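Local structure of putative glycosyltransferase (GalT1) (Streptococcus parasanguinis FW213, 5HEA) at residues N112-S117 with Q204-N209; Y145-W150 with L198-S203; N15-L20 with T45-I50; L39-S44 with I64-N69. The protein probably transfers sugar from an activated nucleotide donor as a glycosyltransferase, this chain being its C-terminal part, with a GT-A-type family 2 domain. All blocks are in the same frame, centred on the assembly; numbering follows the deposited sequence.

Along the chain, contacts 3 and 4 come first and interleave: loop 15-20, strand end 39-44, helix start 45-50, then strand end 64-69. They touch, with centres about 11 Å apart, and gather loops at the C-terminal ends of parallel strands 7-13, 35-41 and 62-66; both meet the third subunit, another copy of this protein. Contacts 1 and 2 close later, centres about 9 Å apart, where strand 204-217 and helix 195-201 join strands 116-125 and 142-146; contact 2 falls between the two segments of contact 1. Contacts 1, 2 and 4 reach one mixed sheet, yet the centres of contacts 1 and 4 are about 31 Å apart, so the two pairs lie on opposite sides of the chain's centre.

Contact 1. Residues N112-S117 with Q204-N209; sequences NGSDIS and QITFIN
S114 and T206 turn their hydroxyls alike, each oxygen anti to the carbonyl carbon and beside the backbone N (chi1 -72° in S114), which brings S114 OG to 2.5 Å from T206 OG1 in a hydrogen bond donated by S114. T206 OG1 is bonded in turn to N144 OD1. Q204 sends CG anti to its backbone N and runs on extended, a reach that a long, flexible amide suits. Its NE2 gives S114 OG a nearly straight bond (2.9 Å, 167°), with the hydroxyl in the amide plane, and adds a weak one to N112 O. S114 OG therefore accepts and donates in a buried place where a small side chain fits. The setting is the turn from helix 101-110 into a parallel strand pair: G113, with positive phi, ends the helix in a Schellman motif. D115 N bonds Q204 O at 3.0 Å, and T206 N bonds I116 O. The carboxylate of D115 is held by S203 N and by a salt bridge to K174. A108 O and N144 ND2 fix the amide of N112. On the sheet face opposite S117 and T206, branched isoleucines suit the buried apolar side, I116 CB meeting I205 CG1 at 4.2 Å.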
# COMPACT_ATOMS: atom_id res chain seq x y z
N ASN A 112 -29.44 -3.37 -45.56
CA ASN A 112 -29.32 -1.93 -45.79
C ASN A 112 -27.93 -1.45 -46.16
O ASN A 112 -27.73 -0.27 -46.48
CB ASN A 112 -29.85 -1.15 -44.58
CG ASN A 112 -31.35 -1.22 -44.49
OD1 ASN A 112 -32.05 -0.61 -45.29
ND2 ASN A 112 -31.85 -1.97 -43.51
N GLY A 113 -26.96 -2.36 -46.13
CA GLY A 113 -25.58 -2.00 -46.39
C GLY A 113 -25.05 -1.08 -45.31
O GLY A 113 -24.22 -0.20 -45.57
N SER A 114 -25.52 -1.26 -44.09
CA SER A 114 -25.05 -0.45 -42.97
C SER A 114 -23.84 -1.10 -42.32
O SER A 114 -23.56 -2.27 -42.55
CB SER A 114 -26.15 -0.29 -41.92
OG SER A 114 -27.15 0.58 -42.39
N ASP A 115 -23.15 -0.36 -41.46
CA ASP A 115 -21.98 -0.90 -40.76
C ASP A 115 -22.35 -1.31 -39.35
O ASP A 115 -21.63 -2.07 -38.70
CB ASP A 115 -20.89 0.16 -40.72
CG ASP A 115 -20.49 0.62 -42.12
OD1 ASP A 115 -20.65 1.82 -42.42
OD2 ASP A 115 -20.04 -0.23 -42.91
N ILE A 116 -23.47 -0.76 -38.87
CA ILE A 116 -23.99 -0.99 -37.53
C ILE A 116 -25.51 -1.03 -37.61
O ILE A 116 -26.10 -0.25 -38.37
CB ILE A 116 -23.57 0.14 -36.55
CG1 ILE A 116 -22.03 0.25 -36.50
CG2 ILE A 116 -24.14 -0.11 -35.14
CD1 ILE A 116 -21.50 1.44 -35.72
N SER A 117 -26.14 -1.94 -36.89
CA SER A 117 -27.58 -1.89 -36.67
C SER A 117 -27.83 -1.83 -35.16
O SER A 117 -27.03 -2.34 -34.36
CB SER A 117 -28.30 -3.08 -37.30
OG SER A 117 -27.97 -4.29 -36.66
N GLN A 204 -22.99 4.39 -42.27
CA GLN A 204 -24.44 4.40 -42.11
C GLN A 204 -24.86 3.47 -40.99
O GLN A 204 -24.28 2.39 -40.81
CB GLN A 204 -25.13 3.97 -43.41
CG GLN A 204 -26.66 3.87 -43.29
CD GLN A 204 -27.31 3.51 -44.61
OE1 GLN A 204 -27.55 4.37 -45.47
NE2 GLN A 204 -27.60 2.22 -44.79
N ILE A 205 -25.87 3.88 -40.24
CA ILE A 205 -26.38 3.10 -39.14
C ILE A 205 -27.87 2.86 -39.35
O ILE A 205 -28.59 3.77 -39.75
CB ILE A 205 -26.13 3.85 -37.83
CG1 ILE A 205 -24.62 4.10 -37.66
CG2 ILE A 205 -26.75 3.09 -36.66
CD1 ILE A 205 -24.23 4.89 -36.42
N THR A 206 -28.32 1.63 -39.10
CA THR A 206 -29.74 1.32 -39.21
C THR A 206 -30.34 1.10 -37.82
O THR A 206 -29.83 0.30 -37.03
CB THR A 206 -29.99 0.07 -40.08
OG1 THR A 206 -29.48 0.30 -41.40
CG2 THR A 206 -31.48 -0.25 -40.15
N PHE A 207 -31.41 1.83 -37.52
CA PHE A 207 -32.11 1.68 -36.25
C PHE A 207 -33.43 0.95 -36.44
O PHE A 207 -34.21 1.31 -37.34
CB PHE A 207 -32.37 3.05 -35.61
CG PHE A 207 -33.09 2.97 -34.28
CD1 PHE A 207 -32.44 2.47 -33.16
CD2 PHE A 207 -34.39 3.40 -34.15
CE1 PHE A 207 -33.08 2.40 -31.95
CE2 PHE A 207 -35.05 3.32 -32.94
CZ PHE A 207 -34.39 2.83 -31.84
N ILE A 208 -33.69 -0.07 -35.62
CA ILE A 208 -35.03 -0.67 -35.59
C ILE A 208 -35.68 -0.43 -34.23
O ILE A 208 -35.15 -0.85 -33.19
CB ILE A 208 -35.03 -2.19 -35.93
CG1 ILE A 208 -33.84 -2.90 -35.32
CG2 ILE A 208 -34.98 -2.40 -37.44
CD1 ILE A 208 -33.78 -4.38 -35.62
N ASN A 209 -36.82 0.26 -34.24
CA ASN A 209 -37.51 0.60 -33.00
C ASN A 209 -38.37 -0.54 -32.49
O ASN A 209 -39.60 -0.45 -32.46
CB ASN A 209 -38.36 1.86 -33.14
CG ASN A 209 -38.69 2.49 -31.79
OD1 ASN A 209 -37.85 2.49 -30.90
ND2 ASN A 209 -39.91 2.99 -31.63

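Contact 2. Residues Y145-W150 with L198-S203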
# COMPACT_ATOMS: atom_id res chain seq x y z
N TYR A 145 -29.56 5.97 -41.09
CA TYR A 145 -29.06 7.29 -40.70
C TYR A 145 -27.64 7.52 -41.19
O TYR A 145 -26.82 6.60 -41.19
CB TYR A 145 -29.05 7.45 -39.18
CG TYR A 145 -30.40 7.42 -38.51
CD1 TYR A 145 -31.10 8.60 -38.28
CD2 TYR A 145 -30.96 6.22 -38.09
CE1 TYR A 145 -32.34 8.57 -37.66
CE2 TYR A 145 -32.20 6.19 -37.47
CZ TYR A 145 -32.88 7.37 -37.26
OH TYR A 145 -34.11 7.34 -36.65
N THR A 146 -27.35 8.76 -41.56
CA THR A 146 -25.96 9.19 -41.69
C THR A 146 -25.45 9.35 -40.27
O THR A 146 -26.24 9.44 -39.32
CB THR A 146 -25.84 10.55 -42.39
OG1 THR A 146 -26.41 11.56 -41.54
CG2 THR A 146 -26.55 10.56 -43.74
N ILE A 147 -24.13 9.44 -40.11
CA ILE A 147 -23.59 9.59 -38.76
C ILE A 147 -24.03 10.93 -38.16
O ILE A 147 -24.38 10.99 -36.99
CB ILE A 147 -22.06 9.46 -38.73
CG1 ILE A 147 -21.64 8.17 -39.44
CG2 ILE A 147 -21.55 9.49 -37.29
CD1 ILE A 147 -22.46 6.94 -39.04
N ALA A 148 -24.04 11.98 -38.97
CA ALA A 148 -24.50 13.30 -38.52
C ALA A 148 -25.94 13.29 -38.00
O ALA A 148 -26.23 13.84 -36.93
CB ALA A 148 -24.32 14.34 -39.62
N GLU A 149 -26.83 12.65 -38.75
CA GLU A 149 -28.22 12.44 -38.32
C GLU A 149 -28.28 11.59 -37.06
O GLU A 149 -29.08 11.84 -36.15
CB GLU A 149 -29.03 11.75 -39.42
CG GLU A 149 -29.25 12.58 -40.66
CD GLU A 149 -29.95 11.80 -41.76
OE1 GLU A 149 -29.81 10.56 -41.80
OE2 GLU A 149 -30.64 12.43 -42.60
N TRP A 150 -27.46 10.54 -37.04
CA TRP A 150 -27.43 9.65 -35.90
C TRP A 150 -27.01 10.39 -34.61
O TRP A 150 -27.65 10.25 -33.56
CB TRP A 150 -26.48 8.48 -36.16
CG TRP A 150 -26.47 7.51 -35.06
CD1 TRP A 150 -25.47 7.31 -34.14
CD2 TRP A 150 -27.52 6.61 -34.70
NE1 TRP A 150 -25.83 6.33 -33.25
CE2 TRP A 150 -27.09 5.88 -33.57
CE3 TRP A 150 -28.78 6.33 -35.23
CZ2 TRP A 150 -27.87 4.90 -32.96
CZ3 TRP A 150 -29.56 5.36 -34.62
CH2 TRP A 150 -29.10 4.66 -33.50
N LEU A 198 -17.31 3.84 -31.97
CA LEU A 198 -17.69 2.90 -33.04
C LEU A 198 -18.61 3.54 -34.08
O LEU A 198 -18.44 3.35 -35.29
CB LEU A 198 -18.36 1.67 -32.43
CG LEU A 198 -17.42 0.85 -31.55
CD1 LEU A 198 -18.24 -0.08 -30.66
CD2 LEU A 198 -16.48 0.05 -32.45
N TYR A 199 -19.60 4.31 -33.61
CA TYR A 199 -20.48 5.04 -34.53
C TYR A 199 -19.68 5.94 -35.48
O TYR A 199 -19.93 6.01 -36.70
CB TYR A 199 -21.44 5.93 -33.74
CG TYR A 199 -22.45 5.25 -32.86
CD1 TYR A 199 -22.97 4.00 -33.17
CD2 TYR A 199 -22.92 5.89 -31.71
CE1 TYR A 199 -23.91 3.39 -32.34
CE2 TYR A 199 -23.85 5.29 -30.87
CZ TYR A 199 -24.34 4.05 -31.20
OH TYR A 199 -25.27 3.47 -30.39
N LEU A 200 -18.69 6.64 -34.93
CA LEU A 200 -17.89 7.56 -35.74
C LEU A 200 -17.06 6.84 -36.81
O LEU A 200 -16.61 7.45 -37.78
CB LEU A 200 -16.99 8.43 -34.85
CG LEU A 200 -17.71 9.41 -33.92
CD1 LEU A 200 -16.73 10.00 -32.89
CD2 LEU A 200 -18.39 10.53 -34.73
N LYS A 201 -16.87 5.53 -36.65
CA LYS A 201 -16.16 4.73 -37.65
C LYS A 201 -17.09 4.34 -38.79
O LYS A 201 -16.62 3.99 -39.88
CB LYS A 201 -15.59 3.45 -37.02
CG LYS A 201 -14.40 3.66 -36.07
CD LYS A 201 -13.12 3.86 -36.84
CE LYS A 201 -11.91 3.39 -36.03
NZ LYS A 201 -11.73 1.91 -36.01
N ALA A 202 -18.40 4.39 -38.56
CA ALA A 202 -19.37 3.88 -39.54
C ALA A 202 -19.72 4.90 -40.63
O ALA A 202 -19.46 6.10 -40.47
CB ALA A 202 -20.63 3.39 -38.83
N SER A 203 -20.30 4.42 -41.73
CA SER A 203 -20.80 5.28 -42.80
C SER A 203 -22.31 5.46 -42.68
O SER A 203 -22.85 6.54 -42.94
CB SER A 203 -20.49 4.69 -44.18
OG SER A 203 -19.10 4.76 -44.47
O HOH W 1 -22.49 9.16 -42.65
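W150 and Y199 form the dense part of this contact, a T-shaped (edge-to-face) pair. The indole presents its nitrogen corner to the phenol: W150 NE1 stands 3.1 Å above the plane of the Y199 ring, over its centre, with Y199 CE2 and CD2 the nearest atoms. The five-membered ring and the phenol ring are turned 74° apart, their centroids separated by 4.3 Å. In W150, chi1 (-177°) sets CG anti to the backbone N, and chi2 (-107°) turns the indole so that its NE1 corner meets Y199, whose hydroxyl is tied down at the far end by T164 O. Both rings are buried and pack on I205 of strand 204-217; flat aromatics suit a place where an N-H edge can meet a ring face.

I147 is packed as closely, with a branched chain that can touch several groups at once. Its CG1 lies 3.2 Å from A202 O, its CD1 meets A202 CB at 4.0 Å, and its CG2 meets L200 CD2 at 4.2 Å. A202 is small enough to admit it. L200 packs on L288 of the second subunit, another copy of the protein.

Toward S203 the fit is looser. No direct hydrogen bond joins the segments; instead a water accepts from I147 N at 3.0 Å and donates to S203 O at 2.7 Å. T146 and S203 are exposed here. At this side T146 OG1 accepts from E149 N as E149 OE1 accepts from T146 N, the reciprocal pair of a capping box at the N-terminus of helix 147-150.

Contact 3. Residues N15-L20 with T45-I50; sequences NVEKYL and TDNSSI
N15 and T45 begin the joint between two loops of a GT-A-type domain, the one after strand 7-13 and the one leading into helix 48-58, where D46 forms an Asx turn. Most of the hydrogen bonds pair a side chain with backbone N-H groups. N15 OD1 accepts from T45 N at 2.7 Å through an in-plane lone pair, and N15 ND2 donates to T45 OG1, so both ends of the amide are used. V16 N donates to S48 OG at 2.9 Å, and E17 N approaches D46 OD2 from above the carboxylate plane at 3.1 Å. In return E17 OE1 accepts from N47 N at 3.1 Å; CG of E17 sits between backbone N and carbonyl carbon (chi1 75°), and the chain extends from there.

Like charges also meet: E17 OE1 and D46 OD2 are 4.0 Å apart, their carboxylate planes only 13° from parallel, a repulsion that the N-H donors presumably offset. Packing is slight: L20 CD2 lies 3.7 Å from the carbonyl S48 O. T45 also packs on N273 of the third subunit. A short side chain suits S48, whose N and OG grip D46 OD1 from the same face of the carboxylate, OG at 2.7 Å.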
# COMPACT_ATOMS: atom_id res chain seq x y z
N ASN A 15 -20.51 -12.56 -10.96
CA ASN A 15 -21.44 -12.76 -9.85
C ASN A 15 -22.91 -12.57 -10.23
O ASN A 15 -23.63 -11.78 -9.60
CB ASN A 15 -21.06 -11.90 -8.64
CG ASN A 15 -19.81 -12.41 -7.96
OD1 ASN A 15 -19.23 -13.40 -8.38
ND2 ASN A 15 -19.40 -11.74 -6.90
N VAL A 16 -23.34 -13.29 -11.25
CA VAL A 16 -24.71 -13.18 -11.73
C VAL A 16 -25.45 -14.52 -11.69
O VAL A 16 -26.28 -14.82 -12.55
CB VAL A 16 -24.74 -12.60 -13.17
CG1 VAL A 16 -24.50 -11.10 -13.13
CG2 VAL A 16 -23.70 -13.30 -14.06
N GLU A 17 -25.15 -15.32 -10.67
CA GLU A 17 -25.73 -16.67 -10.56
C GLU A 17 -27.26 -16.72 -10.69
O GLU A 17 -27.82 -17.69 -11.20
CB GLU A 17 -25.27 -17.37 -9.27
CG GLU A 17 -25.95 -16.87 -8.00
CD GLU A 17 -25.44 -17.57 -6.74
OE1 GLU A 17 -24.53 -18.43 -6.83
OE2 GLU A 17 -25.96 -17.26 -5.64
N LYS A 18 -27.95 -15.68 -10.22
CA LYS A 18 -29.41 -15.68 -10.23
C LYS A 18 -29.97 -15.44 -11.63
O LYS A 18 -31.11 -15.82 -11.91
CB LYS A 18 -29.95 -14.62 -9.27
CG LYS A 18 -29.66 -14.91 -7.80
CD LYS A 18 -30.34 -13.90 -6.88
CE LYS A 18 -29.71 -12.52 -7.02
NZ LYS A 18 -30.39 -11.51 -6.15
N TYR A 19 -29.18 -14.84 -12.51
CA TYR A 19 -29.70 -14.37 -13.80
C TYR A 19 -29.07 -15.01 -15.03
O TYR A 19 -29.59 -14.89 -16.14
CB TYR A 19 -29.54 -12.86 -13.88
CG TYR A 19 -30.11 -12.16 -12.68
CD1 TYR A 19 -31.48 -12.17 -12.43
CD2 TYR A 19 -29.29 -11.48 -11.78
CE1 TYR A 19 -32.01 -11.53 -11.32
CE2 TYR A 19 -29.81 -10.84 -10.68
CZ TYR A 19 -31.17 -10.86 -10.46
OH TYR A 19 -31.68 -10.21 -9.36
N LEU A 20 -27.95 -15.70 -14.83
CA LEU A 20 -27.16 -16.19 -15.95
C LEU A 20 -27.88 -17.24 -16.81
O LEU A 20 -27.79 -17.21 -18.05
CB LEU A 20 -25.81 -16.72 -15.44
CG LEU A 20 -24.77 -17.11 -16.49
CD1 LEU A 20 -24.43 -15.96 -17.43
CD2 LEU A 20 -23.50 -17.60 -15.78
N THR A 45 -17.22 -15.16 -7.83
CA THR A 45 -17.04 -15.86 -6.57
C THR A 45 -18.30 -16.56 -6.11
O THR A 45 -18.32 -17.18 -5.04
CB THR A 45 -16.57 -14.92 -5.47
OG1 THR A 45 -17.46 -13.80 -5.43
CG2 THR A 45 -15.17 -14.40 -5.79
N ASP A 46 -19.37 -16.47 -6.89
CA ASP A 46 -20.58 -17.27 -6.63
C ASP A 46 -20.57 -18.53 -7.50
O ASP A 46 -19.51 -19.09 -7.78
CB ASP A 46 -21.87 -16.44 -6.81
CG ASP A 46 -22.03 -15.87 -8.22
OD1 ASP A 46 -21.17 -16.16 -9.08
OD2 ASP A 46 -23.02 -15.14 -8.47
N ASN A 47 -21.74 -18.98 -7.94
CA ASN A 47 -21.81 -20.19 -8.78
C ASN A 47 -21.74 -19.90 -10.28
O ASN A 47 -21.89 -20.81 -11.08
CB ASN A 47 -23.08 -21.00 -8.46
CG ASN A 47 -23.01 -21.68 -7.10
OD1 ASN A 47 -22.02 -22.31 -6.75
ND2 ASN A 47 -24.08 -21.54 -6.32
N SER A 48 -21.51 -18.64 -10.64
CA SER A 48 -21.51 -18.23 -12.05
C SER A 48 -20.53 -19.02 -12.91
O SER A 48 -20.86 -19.42 -14.03
CB SER A 48 -21.22 -16.73 -12.20
OG SER A 48 -22.19 -15.94 -11.54
N SER A 49 -19.32 -19.24 -12.40
CA SER A 49 -18.29 -19.96 -13.15
C SER A 49 -18.72 -21.39 -13.47
O SER A 49 -18.47 -21.90 -14.56
CB SER A 49 -16.98 -19.99 -12.37
OG SER A 49 -17.11 -20.81 -11.22
N ILE A 50 -19.39 -22.03 -12.51
CA ILE A 50 -19.83 -23.41 -12.66
C ILE A 50 -21.03 -23.47 -13.62
O ILE A 50 -21.15 -24.39 -14.42
CB ILE A 50 -20.17 -24.04 -11.28
CG1 ILE A 50 -18.98 -24.82 -10.72
CG2 ILE A 50 -21.36 -24.98 -11.36
CD1 ILE A 50 -17.67 -24.08 -10.74

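Contact 4. Residues L39-S44 with I64-N69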
# COMPACT_ATOMS: atom_id res chain seq x y z
N LEU A 39 -18.25 -16.16 -23.25
CA LEU A 39 -18.54 -15.92 -21.85
C LEU A 39 -17.24 -15.55 -21.15
O LEU A 39 -16.36 -16.39 -21.04
CB LEU A 39 -19.11 -17.19 -21.21
CG LEU A 39 -20.57 -17.54 -21.48
CD1 LEU A 39 -20.96 -18.85 -20.78
CD2 LEU A 39 -21.44 -16.39 -21.01
N ILE A 40 -17.11 -14.31 -20.69
CA ILE A 40 -15.91 -13.95 -19.95
C ILE A 40 -16.21 -13.92 -18.45
O ILE A 40 -16.75 -12.94 -17.93
CB ILE A 40 -15.28 -12.61 -20.40
CG1 ILE A 40 -15.05 -12.60 -21.92
CG2 ILE A 40 -13.97 -12.36 -19.67
CD1 ILE A 40 -16.23 -12.05 -22.70
N ASN A 41 -15.88 -15.02 -17.77
CA ASN A 41 -16.02 -15.05 -16.33
C ASN A 41 -14.89 -14.24 -15.70
O ASN A 41 -13.72 -14.64 -15.74
CB ASN A 41 -16.01 -16.49 -15.79
CG ASN A 41 -15.84 -16.53 -14.30
OD1 ASN A 41 -16.40 -15.70 -13.60
ND2 ASN A 41 -15.03 -17.46 -13.81
N ASP A 42 -15.26 -13.11 -15.11
CA ASP A 42 -14.30 -12.14 -14.57
C ASP A 42 -14.02 -12.44 -13.10
O ASP A 42 -14.17 -11.58 -12.22
CB ASP A 42 -14.90 -10.72 -14.76
CG ASP A 42 -13.95 -9.60 -14.38
OD1 ASP A 42 -12.72 -9.70 -14.62
OD2 ASP A 42 -14.44 -8.60 -13.82
N GLY A 43 -13.62 -13.69 -12.81
CA GLY A 43 -13.28 -14.07 -11.46
C GLY A 43 -14.47 -14.11 -10.51
O GLY A 43 -14.34 -13.77 -9.34
N SER A 44 -15.64 -14.52 -11.00
CA SER A 44 -16.82 -14.65 -10.15
C SER A 44 -16.55 -15.50 -8.92
O SER A 44 -15.77 -16.45 -8.96
CB SER A 44 -17.99 -15.29 -10.90
OG SER A 44 -18.39 -14.49 -11.99
N ILE A 64 -15.77 -20.37 -23.11
CA ILE A 64 -15.53 -19.69 -21.84
C ILE A 64 -14.11 -19.18 -21.72
O ILE A 64 -13.15 -19.90 -22.01
CB ILE A 64 -15.78 -20.61 -20.65
CG1 ILE A 64 -17.12 -21.32 -20.78
CG2 ILE A 64 -15.74 -19.82 -19.34
CD1 ILE A 64 -17.32 -22.30 -19.70
N LEU A 65 -13.98 -17.94 -21.28
CA LEU A 65 -12.70 -17.41 -20.84
C LEU A 65 -12.85 -17.09 -19.36
O LEU A 65 -13.65 -16.24 -18.97
CB LEU A 65 -12.34 -16.11 -21.58
CG LEU A 65 -12.04 -16.08 -23.08
CD1 LEU A 65 -11.64 -14.66 -23.49
CD2 LEU A 65 -10.94 -17.07 -23.45
N HIS A 66 -12.08 -17.78 -18.53
CA HIS A 66 -11.98 -17.43 -17.12
C HIS A 66 -10.80 -16.48 -16.97
O HIS A 66 -9.73 -16.73 -17.50
CB HIS A 66 -11.72 -18.68 -16.29
CG HIS A 66 -12.82 -19.70 -16.36
ND1 HIS A 66 -14.10 -19.44 -15.92
CD2 HIS A 66 -12.82 -20.98 -16.79
CE1 HIS A 66 -14.84 -20.52 -16.08
NE2 HIS A 66 -14.09 -21.47 -16.60
N GLN A 67 -10.98 -15.38 -16.26
CA GLN A 67 -9.84 -14.51 -16.00
C GLN A 67 -9.90 -13.99 -14.59
O GLN A 67 -10.98 -13.91 -14.00
CB GLN A 67 -9.82 -13.33 -16.97
CG GLN A 67 -10.96 -12.34 -16.75
CD GLN A 67 -10.90 -11.19 -17.74
OE1 GLN A 67 -10.39 -11.33 -18.84
NE2 GLN A 67 -11.43 -10.03 -17.34
N THR A 68 -8.74 -13.63 -14.05
CA THR A 68 -8.66 -12.95 -12.76
C THR A 68 -9.48 -11.67 -12.84
O THR A 68 -9.46 -11.00 -13.87
CB THR A 68 -7.20 -12.60 -12.39
OG1 THR A 68 -6.42 -13.81 -12.33
CG2 THR A 68 -7.13 -11.89 -11.04
N ASN A 69 -10.21 -11.35 -11.78
CA ASN A 69 -11.10 -10.19 -11.78
C ASN A 69 -10.39 -8.89 -12.15
O ASN A 69 -9.40 -8.51 -11.52
CB ASN A 69 -11.79 -10.03 -10.42
CG ASN A 69 -12.68 -8.80 -10.37
OD1 ASN A 69 -12.34 -7.80 -9.73
ND2 ASN A 69 -13.82 -8.86 -11.05
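Q67 NE2 donates to D42 OD1 at 3.0 Å in an almost perfectly straight bond (177°); the carboxylate oxygen lies in the amide plane of Q67, while the donor stands above the plane of D42. The same carboxylate is gripped by A70 N and G71 N, which suits an acidic residue at this turn. N69 ND2 bonds the backbone D42 O at 3.0 Å. On the sheet face that N41 shares with H66, N41 ND2 donates to H66 ND1 at 3.0 Å, amide and ring turned 86° apart. H66 NE2 pairs with E53 OE2, consistent with a proton on NE2, and the H66 ring also meets that of Y279 of the third subunit. N41 OD1 accepts from S44 N, an Asx motif, and from S44 OG as well.

The backbone bonds of a parallel ladder join the strands: L65 N to L39 O, N41 N to L65 O (2.8 Å), and Q67 N to N41 O. G43 then turns with positive phi close against N69, a place suited to a residue without a side chain. Packing is lighter, I40 CG2 touching Q67 CD at 3.8 Å and I40 CG1 facing L65 CD1 at 4.3 Å.

The pair closes a beta-alpha-beta crossover: helix 48-58 covers L39, N41 and I64, helix 72-82 covers I40, L65 and Q67, and strand 7-13 flanks strand 35-41.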